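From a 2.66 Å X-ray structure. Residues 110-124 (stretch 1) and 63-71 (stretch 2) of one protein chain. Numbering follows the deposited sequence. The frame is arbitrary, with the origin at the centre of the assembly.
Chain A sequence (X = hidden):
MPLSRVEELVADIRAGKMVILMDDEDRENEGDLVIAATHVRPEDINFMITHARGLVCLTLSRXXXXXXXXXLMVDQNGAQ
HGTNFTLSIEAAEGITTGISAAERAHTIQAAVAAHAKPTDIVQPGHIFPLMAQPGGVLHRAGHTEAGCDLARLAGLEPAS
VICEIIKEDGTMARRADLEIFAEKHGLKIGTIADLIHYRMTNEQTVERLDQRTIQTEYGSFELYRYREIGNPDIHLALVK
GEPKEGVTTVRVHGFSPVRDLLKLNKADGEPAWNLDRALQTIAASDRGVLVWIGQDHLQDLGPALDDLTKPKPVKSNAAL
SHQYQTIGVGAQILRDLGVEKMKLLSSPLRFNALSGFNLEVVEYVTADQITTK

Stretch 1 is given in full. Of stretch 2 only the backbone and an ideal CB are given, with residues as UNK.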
# COMPACT_ATOMS: atom_id res chain seq x y z
N ALA A 110 -4.71 0.80 -34.70
CA ALA A 110 -4.30 -0.58 -34.49
C ALA A 110 -4.55 -1.02 -33.06
O ALA A 110 -5.02 -2.13 -32.81
CB ALA A 110 -2.83 -0.75 -34.86
N ALA A 111 -4.30 -0.13 -32.10
CA ALA A 111 -4.47 -0.49 -30.70
C ALA A 111 -5.94 -0.70 -30.35
O ALA A 111 -6.29 -1.67 -29.68
CB ALA A 111 -3.86 0.59 -29.80
N VAL A 112 -6.82 0.15 -30.89
CA VAL A 112 -8.22 0.16 -30.49
C VAL A 112 -9.13 -0.52 -31.51
O VAL A 112 -10.36 -0.44 -31.37
CB VAL A 112 -8.71 1.60 -30.23
CG1 VAL A 112 -7.80 2.30 -29.23
CG2 VAL A 112 -8.80 2.38 -31.53
N ALA A 113 -8.57 -1.09 -32.57
CA ALA A 113 -9.32 -2.01 -33.40
C ALA A 113 -9.99 -3.09 -32.55
O ALA A 113 -9.47 -3.48 -31.51
CB ALA A 113 -8.40 -2.66 -34.44
N ALA A 114 -11.19 -3.50 -32.97
CA ALA A 114 -12.04 -4.31 -32.11
C ALA A 114 -11.32 -5.56 -31.64
O ALA A 114 -11.19 -5.81 -30.44
CB ALA A 114 -13.33 -4.67 -32.85
N HIS A 115 -10.79 -6.35 -32.59
CA HIS A 115 -10.18 -7.64 -32.29
C HIS A 115 -8.66 -7.58 -32.42
O HIS A 115 -8.02 -8.51 -32.91
CB HIS A 115 -10.75 -8.72 -33.21
CG HIS A 115 -12.24 -8.86 -33.13
ND1 HIS A 115 -12.88 -9.44 -32.05
CD2 HIS A 115 -13.22 -8.45 -33.97
CE1 HIS A 115 -14.19 -9.37 -32.23
NE2 HIS A 115 -14.42 -8.76 -33.38
N ALA A 116 -8.08 -6.45 -32.03
CA ALA A 116 -6.65 -6.24 -32.22
C ALA A 116 -5.85 -7.31 -31.48
O ALA A 116 -6.26 -7.83 -30.45
CB ALA A 116 -6.24 -4.85 -31.71
N LYS A 117 -4.70 -7.65 -32.05
CA LYS A 117 -3.75 -8.57 -31.45
C LYS A 117 -2.53 -7.83 -30.93
O LYS A 117 -2.28 -6.68 -31.29
CB LYS A 117 -3.32 -9.62 -32.48
CG LYS A 117 -4.46 -10.47 -33.02
CD LYS A 117 -4.97 -11.44 -31.98
CE LYS A 117 -5.88 -12.49 -32.60
NZ LYS A 117 -6.29 -13.53 -31.62
N PRO A 118 -1.70 -8.50 -30.13
CA PRO A 118 -0.40 -7.90 -29.77
C PRO A 118 0.52 -7.70 -30.96
O PRO A 118 1.46 -6.91 -30.87
CB PRO A 118 0.19 -8.90 -28.76
CG PRO A 118 -0.99 -9.62 -28.20
CD PRO A 118 -1.99 -9.70 -29.33
N THR A 119 0.42 -8.57 -31.97
CA THR A 119 1.25 -8.46 -33.16
C THR A 119 0.74 -7.40 -34.14
O THR A 119 1.49 -7.02 -35.04
CB THR A 119 1.32 -9.81 -33.88
OG1 THR A 119 1.55 -10.85 -32.93
CG2 THR A 119 2.45 -9.81 -34.90
N ASP A 120 -0.45 -6.86 -33.92
CA ASP A 120 -0.85 -5.62 -34.58
C ASP A 120 -0.03 -4.42 -34.13
O ASP A 120 -0.29 -3.31 -34.62
CB ASP A 120 -2.34 -5.36 -34.33
CG ASP A 120 -3.23 -6.35 -35.04
OD1 ASP A 120 -4.43 -6.43 -34.68
OD2 ASP A 120 -2.73 -7.10 -35.90
N ILE A 121 0.87 -4.57 -33.16
CA ILE A 121 1.42 -3.45 -32.41
C ILE A 121 2.79 -3.84 -31.89
O ILE A 121 3.12 -5.02 -31.77
CB ILE A 121 0.46 -3.02 -31.27
CG1 ILE A 121 0.79 -1.61 -30.78
CG2 ILE A 121 0.52 -4.02 -30.10
CD1 ILE A 121 0.49 -0.50 -31.79
N VAL A 122 3.63 -2.83 -31.66
CA VAL A 122 5.01 -3.04 -31.24
C VAL A 122 5.40 -1.95 -30.25
O VAL A 122 4.80 -0.87 -30.21
CB VAL A 122 5.99 -3.05 -32.44
CG1 VAL A 122 5.75 -4.28 -33.32
CG2 VAL A 122 5.87 -1.78 -33.27
N GLN A 123 6.53 -2.17 -29.58
CA GLN A 123 7.09 -1.23 -28.62
C GLN A 123 8.60 -1.16 -28.82
O GLN A 123 9.23 -2.20 -29.04
CB GLN A 123 6.78 -1.64 -27.18
CG GLN A 123 5.32 -1.95 -26.91
CD GLN A 123 4.94 -3.35 -27.32
OE1 GLN A 123 3.98 -3.55 -28.08
NE2 GLN A 123 5.63 -4.35 -26.77
N PRO A 124 9.22 0.02 -28.66
CA PRO A 124 8.59 1.31 -28.33
C PRO A 124 8.03 1.98 -29.57
O PRO A 124 8.22 1.44 -30.67
CB PRO A 124 9.75 2.11 -27.75
CG PRO A 124 10.96 1.58 -28.44
CD PRO A 124 10.68 0.13 -28.78
N UNK A 63 -8.41 -4.40 -19.64
CA UNK A 63 -8.77 -5.45 -20.58
C UNK A 63 -8.09 -5.24 -21.92
O UNK A 63 -7.42 -6.13 -22.44
CB UNK A 63 -10.29 -5.51 -20.76
N UNK A 64 -8.18 -4.02 -22.46
CA UNK A 64 -7.57 -3.74 -23.75
C UNK A 64 -6.06 -3.86 -23.69
O UNK A 64 -5.43 -4.18 -24.70
CB UNK A 64 -7.96 -2.34 -24.23
N UNK A 65 -5.45 -3.52 -22.55
CA UNK A 65 -4.01 -3.66 -22.41
C UNK A 65 -3.60 -5.13 -22.35
O UNK A 65 -2.67 -5.55 -23.06
CB UNK A 65 -3.53 -2.93 -21.16
N UNK A 66 -4.34 -5.95 -21.60
CA UNK A 66 -4.05 -7.38 -21.55
C UNK A 66 -4.25 -8.03 -22.91
O UNK A 66 -3.38 -8.77 -23.38
CB UNK A 66 -4.93 -8.07 -20.51
N UNK A 67 -5.33 -7.68 -23.60
CA UNK A 67 -5.50 -8.12 -24.98
C UNK A 67 -4.31 -7.73 -25.84
O UNK A 67 -3.87 -8.51 -26.70
CB UNK A 67 -6.78 -7.53 -25.57
N UNK A 68 -3.72 -6.56 -25.58
CA UNK A 68 -2.55 -6.12 -26.32
C UNK A 68 -1.24 -6.65 -25.75
O UNK A 68 -0.18 -6.39 -26.33
CB UNK A 68 -2.51 -4.59 -26.35
N UNK A 69 -1.29 -7.39 -24.64
CA UNK A 69 -0.08 -7.87 -23.97
C UNK A 69 0.87 -6.71 -23.66
O UNK A 69 2.04 -6.71 -24.04
CB UNK A 69 0.63 -8.91 -24.83
N UNK A 70 0.31 -5.65 -23.09
CA UNK A 70 0.95 -4.33 -23.06
C UNK A 70 1.00 -3.83 -21.62
O UNK A 70 -0.02 -3.33 -21.11
CB UNK A 70 0.20 -3.34 -23.95
N UNK A 71 2.16 -3.90 -20.96
CA UNK A 71 2.19 -3.60 -19.52
C UNK A 71 2.58 -2.16 -19.21
O UNK A 71 3.13 -1.46 -20.06
CB UNK A 71 3.17 -4.54 -18.82

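Position 63 lies in a helix, and its CA-to-CB bond is out of reach of stretch 1. Nothing there narrows the choice, and many helix-tolerant residues would suit. The residue is Glu-63. It makes no contact, but its backbone O accepts a 2.8 Å hydrogen bond from the backbone N of position 67.

Position 64 points its CB toward stretch 1, yet nothing there lies within 5.5 Å of the ideal CB. What waits farther off is a cluster of backbone carbonyls where a helix gives way to a turn: the O atoms of Ala-111, Val-112, Ala-113 and Ala-114. A long donor would suit, lysine or arginine above all; a short side chain would leave the gap unfilled. The residue is Arg-64. Its NH1 donates to Ala-113 O at 2.6 Å, and its NH2 makes a weak bond to Ala-114 O at 3.5 Å. Both carbonyls lie at the edge of the guanidinium, near its plane, where its N-H groups point. Val-112 O sits over one face, 4.0 Å from NH2 of Arg-64. Ala-113 O also takes a weak backbone bond from Ala-116 N at 3.3 Å, so the arginine grips the carbonyl that closes the type I turn.

Positions 65 and 66 are helical, with CB out of reach. Stretch 1 sets no demand at either. They are Cys-65 and Lys-66, and neither side chain touches it.

Position 67 sends its CB sideways, with Ala-116 O 4.9 Å from the ideal CB. Ala-114 O is also open in this region. A side chain of medium length or longer with a donor at its end would suit: glutamine, lysine or arginine. The residue is Gln-67, extended with chi1 and chi2 both t. Its NE2 donates to Ala-116 O at 2.9 Å and, weakly, to Ala-114 O at 3.4 Å. One amide thus spans two carbonyls of the turn.

Position 68 also points sideways. The CA of position 68 is 4.4 Å from Pro-118 CA. Ile-121 CG2 is 4.9 Å from the ideal CB of position 68. The methyls of Ala-111 and Ala-116 lie beyond. Leucine, isoleucine or methionine would suit this apolar hollow. The residue is Leu-68. Its CD2 meets Ile-121 CG2 at 4.0 Å and Ala-116 CB at 4.3 Å, while its CD1 lies 4.2 Å from Ala-111 CB. Water 1 lies 3.0 Å from Leu-68 O and 3.0 Å from Pro-118 O, and so sits between the two backbones.

Position 69 has phi/psi of 54/48 and is the first to leave helical phi/psi, with two bonds back into the last turn, a Schellman motif. Glycine, asparagine or aspartate would suit the positive phi. CB points toward Pro-118. The residue is Asn-69, whose CB packs on Pro-118 CG at 3.8 Å.

Position 70 has an extended backbone and a sideways CB, with nothing of stretch 1 within 5.5 Å. A longer apolar side chain could reach the aliphatic part of Gln-123. The residue is Leu-70; its CD1 meets Gln-123 CG at 3.9 Å.

Position 71 is out of reach, and its phi of -95 leaves many choices. It is Pro-71, which makes no contact.

Stretch 2 (63-71) ERCKQLNLP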
# COMPACT_ATOMS: atom_id res chain seq x y z
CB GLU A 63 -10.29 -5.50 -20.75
CG GLU A 63 -11.07 -5.77 -19.47
CD GLU A 63 -11.36 -4.50 -18.69
OE1 GLU A 63 -10.49 -4.09 -17.90
OE2 GLU A 63 -12.31 -3.79 -19.08
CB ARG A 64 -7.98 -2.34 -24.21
CG ARG A 64 -7.24 -1.82 -25.42
CD ARG A 64 -7.55 -2.62 -26.67
NE ARG A 64 -8.94 -2.47 -27.09
CZ ARG A 64 -9.45 -3.03 -28.18
NH1 ARG A 64 -8.66 -3.69 -29.02
NH2 ARG A 64 -10.77 -3.05 -28.37
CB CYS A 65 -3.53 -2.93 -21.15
SG CYS A 65 -3.42 -1.13 -21.33
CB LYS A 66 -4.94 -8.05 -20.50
CG LYS A 66 -4.30 -9.23 -19.79
CD LYS A 66 -3.25 -8.78 -18.78
CE LYS A 66 -2.44 -9.97 -18.26
NZ LYS A 66 -1.28 -9.54 -17.42
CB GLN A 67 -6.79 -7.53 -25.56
CG GLN A 67 -6.97 -7.73 -27.05
CD GLN A 67 -8.36 -7.33 -27.53
OE1 GLN A 67 -9.33 -7.39 -26.78
NE2 GLN A 67 -8.44 -6.86 -28.77
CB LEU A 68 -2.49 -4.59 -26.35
CG LEU A 68 -3.53 -3.88 -27.22
CD1 LEU A 68 -3.54 -2.40 -26.91
CD2 LEU A 68 -3.25 -4.12 -28.70
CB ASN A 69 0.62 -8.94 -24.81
CG ASN A 69 1.79 -9.58 -24.09
OD1 ASN A 69 1.92 -9.46 -22.87
ND2 ASN A 69 2.60 -10.32 -24.82
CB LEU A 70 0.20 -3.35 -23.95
CG LEU A 70 0.79 -1.95 -24.07
CD1 LEU A 70 2.20 -2.00 -24.63
CD2 LEU A 70 -0.11 -1.08 -24.94
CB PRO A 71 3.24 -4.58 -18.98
CG PRO A 71 4.20 -4.74 -20.13
CD PRO A 71 3.42 -4.52 -21.41
O HOH W 1 2.30 -6.34 -28.10
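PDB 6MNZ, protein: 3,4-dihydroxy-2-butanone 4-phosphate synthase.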